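Local coordinates for protein PTS system, IIA component (PDB 3BED) that probably serves as the IIA component of a mannose/sorbose phosphotransferase system, passing a phosphoryl group along the chain that drives sugar uptake, at residues A22-I27 and A98-A103; N77-A82 and L89-G94. All coordinates share one frame; numbering follows the deposited sequence.

Contact 1: A22-I27 and A98-A103; sequences ASTQMI and AMAIEA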
loop_
_atom_site.group_PDB
_atom_site.type_symbol
_atom_site.label_atom_id
_atom_site.label_comp_id
_atom_site.label_asym_id
_atom_site.label_seq_id
_atom_site.Cartn_x
_atom_site.Cartn_y
_atom_site.Cartn_z
ATOM N N ALA A 22 4.090 5.716 9.143
ATOM C CA ALA A 22 4.013 7.175 9.419
ATOM C C ALA A 22 2.641 7.715 9.065
ATOM O O ALA A 22 2.033 8.426 9.854
ATOM C CB ALA A 22 5.090 7.916 8.655
ATOM N N SER A 23 2.140 7.328 7.909
ATOM C CA SER A 23 0.796 7.741 7.473
ATOM C C SER A 23 -0.298 7.213 8.421
ATOM O O SER A 23 -1.270 7.900 8.742
ATOM C CB SER A 23 0.554 7.276 6.042
ATOM O OG SER A 23 1.440 7.959 5.149
ATOM N N THR A 24 -0.160 5.954 8.837
ATOM C CA THR A 24 -1.097 5.349 9.795
ATOM C C THR A 24 -1.127 6.151 11.085
ATOM O O THR A 24 -2.178 6.386 11.641
ATOM C CB THR A 24 -0.671 3.880 10.121
ATOM O OG1 THR A 24 -0.715 3.110 8.920
ATOM C CG2 THR A 24 -1.594 3.252 11.145
ATOM N N GLN A 25 0.054 6.533 11.580
ATOM C CA GLN A 25 0.063 7.244 12.862
ATOM C C GLN A 25 -0.661 8.601 12.717
ATOM O O GLN A 25 -1.320 9.073 13.641
ATOM C CB GLN A 25 1.527 7.422 13.336
ATOM C CG GLN A 25 2.114 6.108 13.873
ATOM C CD GLN A 25 3.629 6.116 13.904
ATOM O OE1 GLN A 25 4.274 6.952 13.260
ATOM N NE2 GLN A 25 4.207 5.202 14.673
HETATM N N MSE A 26 -0.578 9.186 11.531
HETATM C CA MSE A 26 -1.232 10.474 11.292
HETATM C C MSE A 26 -2.749 10.400 11.124
HETATM O O MSE A 26 -3.438 11.436 11.115
HETATM C CB MSE A 26 -0.573 11.202 10.127
HETATM C CG MSE A 26 0.859 11.706 10.450
HETATM SE SE MSE A 26 0.789 13.299 11.580
HETATM C CE MSE A 26 0.153 14.558 10.215
ATOM N N ILE A 27 -3.263 9.178 11.026
ATOM C CA ILE A 27 -4.679 8.913 10.859
ATOM C C ILE A 27 -5.273 8.414 12.176
ATOM O O ILE A 27 -6.342 8.850 12.569
ATOM C CB ILE A 27 -4.938 7.896 9.704
ATOM C CG1 ILE A 27 -4.578 8.561 8.363
ATOM C CG2 ILE A 27 -6.428 7.390 9.689
ATOM C CD1 ILE A 27 -4.479 7.591 7.229
ATOM N N ALA A 98 -5.349 0.617 4.444
ATOM C CA ALA A 98 -6.462 0.195 5.253
ATOM C C ALA A 98 -6.032 -0.922 6.202
ATOM O O ALA A 98 -6.502 -0.994 7.352
ATOM C CB ALA A 98 -7.611 -0.280 4.350
HETATM N N MSE A 99 -5.183 -1.819 5.710
HETATM C CA MSE A 99 -4.744 -2.930 6.548
HETATM C C MSE A 99 -3.952 -2.423 7.732
HETATM O O MSE A 99 -4.120 -2.928 8.867
HETATM C CB MSE A 99 -3.914 -3.926 5.736
HETATM C CG MSE A 99 -4.701 -4.745 4.803
HETATM SE SE MSE A 99 -3.443 -5.564 3.524
HETATM C CE MSE A 99 -2.069 -5.923 4.969
ATOM N N ALA A 100 -3.094 -1.433 7.494
ATOM C CA ALA A 100 -2.242 -0.908 8.560
ATOM C C ALA A 100 -3.067 -0.174 9.606
ATOM O O ALA A 100 -2.808 -0.322 10.818
ATOM C CB ALA A 100 -1.180 0.015 7.980
ATOM N N ILE A 101 -4.024 0.651 9.150
ATOM C CA ILE A 101 -4.941 1.337 10.097
ATOM C C ILE A 101 -5.719 0.341 10.949
ATOM O O ILE A 101 -5.788 0.497 12.190
ATOM C CB ILE A 101 -5.936 2.277 9.309
ATOM C CG1 ILE A 101 -5.102 3.462 8.766
ATOM C CG2 ILE A 101 -7.240 2.558 10.151
ATOM C CD1 ILE A 101 -5.985 4.167 7.654
ATOM N N GLU A 102 -6.335 -0.650 10.299
ATOM C CA GLU A 102 -7.081 -1.604 11.091
ATOM C C GLU A 102 -6.205 -2.412 12.044
ATOM O O GLU A 102 -6.646 -2.727 13.153
ATOM C CB GLU A 102 -7.947 -2.497 10.208
ATOM C CG GLU A 102 -9.009 -1.690 9.436
ATOM C CD GLU A 102 -10.011 -0.956 10.333
ATOM O OE1 GLU A 102 -10.216 -1.328 11.514
ATOM O OE2 GLU A 102 -10.610 -0.003 9.831
ATOM N N ALA A 103 -4.983 -2.756 11.642
ATOM C CA ALA A 103 -4.079 -3.490 12.518
ATOM C C ALA A 103 -3.772 -2.646 13.735
ATOM O O ALA A 103 -3.690 -3.148 14.870
ATOM C CB ALA A 103 -2.814 -3.823 11.755
#
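Ile101 of helix 97-105 packs against Ile27 and Thr24 of helix 16-28. From its CB, the longer branch starts with CG1, which stands anti to the carbonyl carbon and beside the backbone N (chi1 -70°). CG1 lies 4.2 Å from CG2 of Thr24. The chain then extends (chi2 164°) and carries CD1 over to Ile27. There CD1 sits 3.8 Å from Ile27 CD1 and equally close to Ile27 CG2, so one methyl meets both branches of the partner. The two isoleucine side chains cross at about a right angle. Thr24 CG2 rests against the Ile101 backbone, 4.0 Å from its CA, and the CA atoms of Thr24 and Ile101 are 5.6 Å apart. Thr24 has two conformers; in the one described, OG1 faces Ala100 CB at 3.3 Å. Its hydrogen bond goes to Thr20 O, one turn back in its own helix. The helix axes approach to 9.4 Å and cross at -55°. Leu97 and Ala104 also touch Thr24, while Leu70 of the second subunit packs on Ile101 and His13 of that subunit packs on Ile27. The contact is therefore helix-on-helix packing that also touches the second subunit. Its chemistry is mostly apolar: methyls against methyls and backbone, and one hydroxyl beside an alanine methyl. The threonine hydroxyl is satisfied locally, and fit rather than directional bonding joins the two helices.

Contact 2: N77-A82 and L89-G94; sequences NVAMMA and LRVVAG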
loop_
_atom_site.group_PDB
_atom_site.type_symbol
_atom_site.label_atom_id
_atom_site.label_comp_id
_atom_site.label_asym_id
_atom_site.label_seq_id
_atom_site.Cartn_x
_atom_site.Cartn_y
_atom_site.Cartn_z
ATOM N N ASN A 77 9.322 -13.436 1.653
ATOM C CA ASN A 77 9.936 -14.768 1.822
ATOM C C ASN A 77 10.686 -14.894 3.157
ATOM O O ASN A 77 10.658 -15.913 3.829
ATOM C CB ASN A 77 10.923 -15.033 0.681
ATOM C CG ASN A 77 10.239 -15.092 -0.683
ATOM O OD1 ASN A 77 9.032 -15.370 -0.784
ATOM N ND2 ASN A 77 11.028 -14.887 -1.742
ATOM N N VAL A 78 11.355 -13.825 3.525
ATOM C CA VAL A 78 12.131 -13.818 4.762
ATOM C C VAL A 78 11.194 -13.950 5.983
ATOM O O VAL A 78 11.498 -14.690 6.903
ATOM C CB VAL A 78 12.948 -12.568 4.816
ATOM C CG1 VAL A 78 13.456 -12.243 6.262
ATOM C CG2 VAL A 78 14.077 -12.680 3.831
ATOM N N ALA A 79 10.049 -13.255 5.938
ATOM C CA ALA A 79 9.022 -13.350 6.989
ATOM C C ALA A 79 8.503 -14.782 7.043
ATOM O O ALA A 79 8.436 -15.383 8.128
ATOM C CB ALA A 79 7.867 -12.349 6.733
HETATM N N MSE A 80 8.161 -15.350 5.878
HETATM C CA MSE A 80 7.683 -16.725 5.800
HETATM C C MSE A 80 8.690 -17.713 6.417
HETATM O O MSE A 80 8.307 -18.649 7.130
HETATM C CB MSE A 80 7.431 -17.114 4.344
HETATM C CG MSE A 80 6.787 -18.466 4.231
HETATM SE SE MSE A 80 6.491 -18.925 2.374
HETATM C CE MSE A 80 8.327 -18.653 1.672
HETATM N N MSE A 81 9.980 -17.507 6.115
HETATM C CA MSE A 81 11.024 -18.427 6.596
HETATM C C MSE A 81 11.112 -18.345 8.144
HETATM O O MSE A 81 11.375 -19.331 8.831
HETATM C CB MSE A 81 12.392 -18.076 5.993
HETATM C CG MSE A 81 12.536 -18.499 4.518
HETATM SE SE MSE A 81 14.343 -18.091 3.875
HETATM C CE MSE A 81 13.843 -16.670 2.658
ATOM N N ALA A 82 10.881 -17.162 8.691
ATOM C CA ALA A 82 10.926 -16.970 10.144
ATOM C C ALA A 82 9.810 -17.738 10.856
ATOM O O ALA A 82 9.948 -18.141 12.036
ATOM C CB ALA A 82 10.911 -15.460 10.464
ATOM N N LEU A 89 4.215 -16.398 15.083
ATOM C CA LEU A 89 4.351 -15.392 14.044
ATOM C C LEU A 89 3.465 -15.765 12.886
ATOM O O LEU A 89 3.440 -16.931 12.479
ATOM C CB LEU A 89 5.810 -15.368 13.561
ATOM C CG LEU A 89 6.104 -14.530 12.293
ATOM C CD1 LEU A 89 5.898 -13.049 12.588
ATOM C CD2 LEU A 89 7.529 -14.771 11.813
ATOM N N ARG A 90 2.715 -14.788 12.356
ATOM C CA ARG A 90 1.972 -14.971 11.112
ATOM C C ARG A 90 2.365 -13.862 10.131
ATOM O O ARG A 90 2.939 -12.843 10.538
ATOM C CB ARG A 90 0.451 -14.971 11.344
ATOM C CG ARG A 90 -0.049 -15.987 12.416
ATOM C CD ARG A 90 -0.093 -17.437 11.868
ATOM N NE ARG A 90 -0.572 -18.372 12.888
ATOM C CZ ARG A 90 0.130 -18.823 13.933
ATOM N NH1 ARG A 90 1.418 -18.515 14.105
ATOM N NH2 ARG A 90 -0.484 -19.628 14.819
ATOM N N VAL A 91 2.002 -14.064 8.867
ATOM C CA VAL A 91 2.380 -13.156 7.786
ATOM C C VAL A 91 1.194 -12.958 6.872
ATOM O O VAL A 91 0.572 -13.922 6.448
ATOM C CB VAL A 91 3.545 -13.745 6.947
ATOM C CG1 VAL A 91 3.932 -12.793 5.801
ATOM C CG2 VAL A 91 4.782 -14.034 7.843
ATOM N N VAL A 92 0.882 -11.687 6.580
ATOM C CA VAL A 92 -0.087 -11.327 5.551
ATOM C C VAL A 92 0.628 -10.447 4.521
ATOM O O VAL A 92 1.330 -9.486 4.887
ATOM C CB VAL A 92 -1.272 -10.557 6.155
ATOM C CG1 VAL A 92 -2.286 -10.175 5.085
ATOM C CG2 VAL A 92 -1.939 -11.411 7.270
ATOM N N ALA A 93 0.429 -10.781 3.248
ATOM C CA ALA A 93 1.038 -9.983 2.156
ATOM C C ALA A 93 -0.003 -9.038 1.539
ATOM O O ALA A 93 -1.205 -9.214 1.779
ATOM C CB ALA A 93 1.595 -10.928 1.060
ATOM N N GLY A 94 0.465 -8.046 0.754
ATOM C CA GLY A 94 -0.418 -7.129 0.055
ATOM C C GLY A 94 -0.676 -5.836 0.824
ATOM O O GLY A 94 -1.669 -5.167 0.565
#
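Leu89 opens the strand 89-93 and reaches the last turn of helix 74-82. Its CG is anti to the backbone N (chi1 170°), which points the leucine fork at the helix. CD2 does the touching: it lies 3.7 Å from Ala82 CB and 3.8 Å from Ala79 O. Arg90 turns away from the helix. Its NH1 donates to Leu89 O at 3.0 Å, from above the carbonyl plane, with the acceptor close to the guanidinium plane. NH1 also bonds Pro87 O, and NE forms a salt bridge with Asp112, so several partners hold the guanidinium in place. Val91 faces the helix again. Both its methyls face Ala79 CB, CG2 nearer at 3.7 Å and CG1 at 4.1 Å. The small alanines let the helix lie near the strand, with the axes 8.1 Å apart. Gly94 follows in a loop, with a positive phi (95°). Val92 and Ala93 pair antiparallel with a strand of the second subunit, and Gly94 O accepts a bond from Asn96 ND2 of that subunit. Helix and strand run nearly antiparallel, at 155°, as the helix and second strand of the beta-alpha-beta unit that starts with strand 64-68. That strand lies alongside strand 89-93 in the parallel sheet, helix 44-59 packs against helix 74-82, and helix 111-124 lies against Arg90 and Val92.

Contacts 1 and 2 lie on opposite sides of the chain's centre, with their own centres about 19 Å apart. Strand 89-93 is followed, after a short loop, by helix 97-105, so the second segment of contact 2 precedes the second segment of contact 1. They also meet in space. In one of its two conformers, selenomethionine Met99 packs its SE 3.5 Å from Gly94 O, and its CE lies 4.3 Å from Val92 CG1. Both contacts reach the second subunit: contact 1 by side-chain packing and a hydrogen bond from Ser23 OG to His13 O of that subunit, contact 2 by continuing the sheet across the interface. Dimer contacts thus extend from helices 16-28 and 97-105 to strand 89-93.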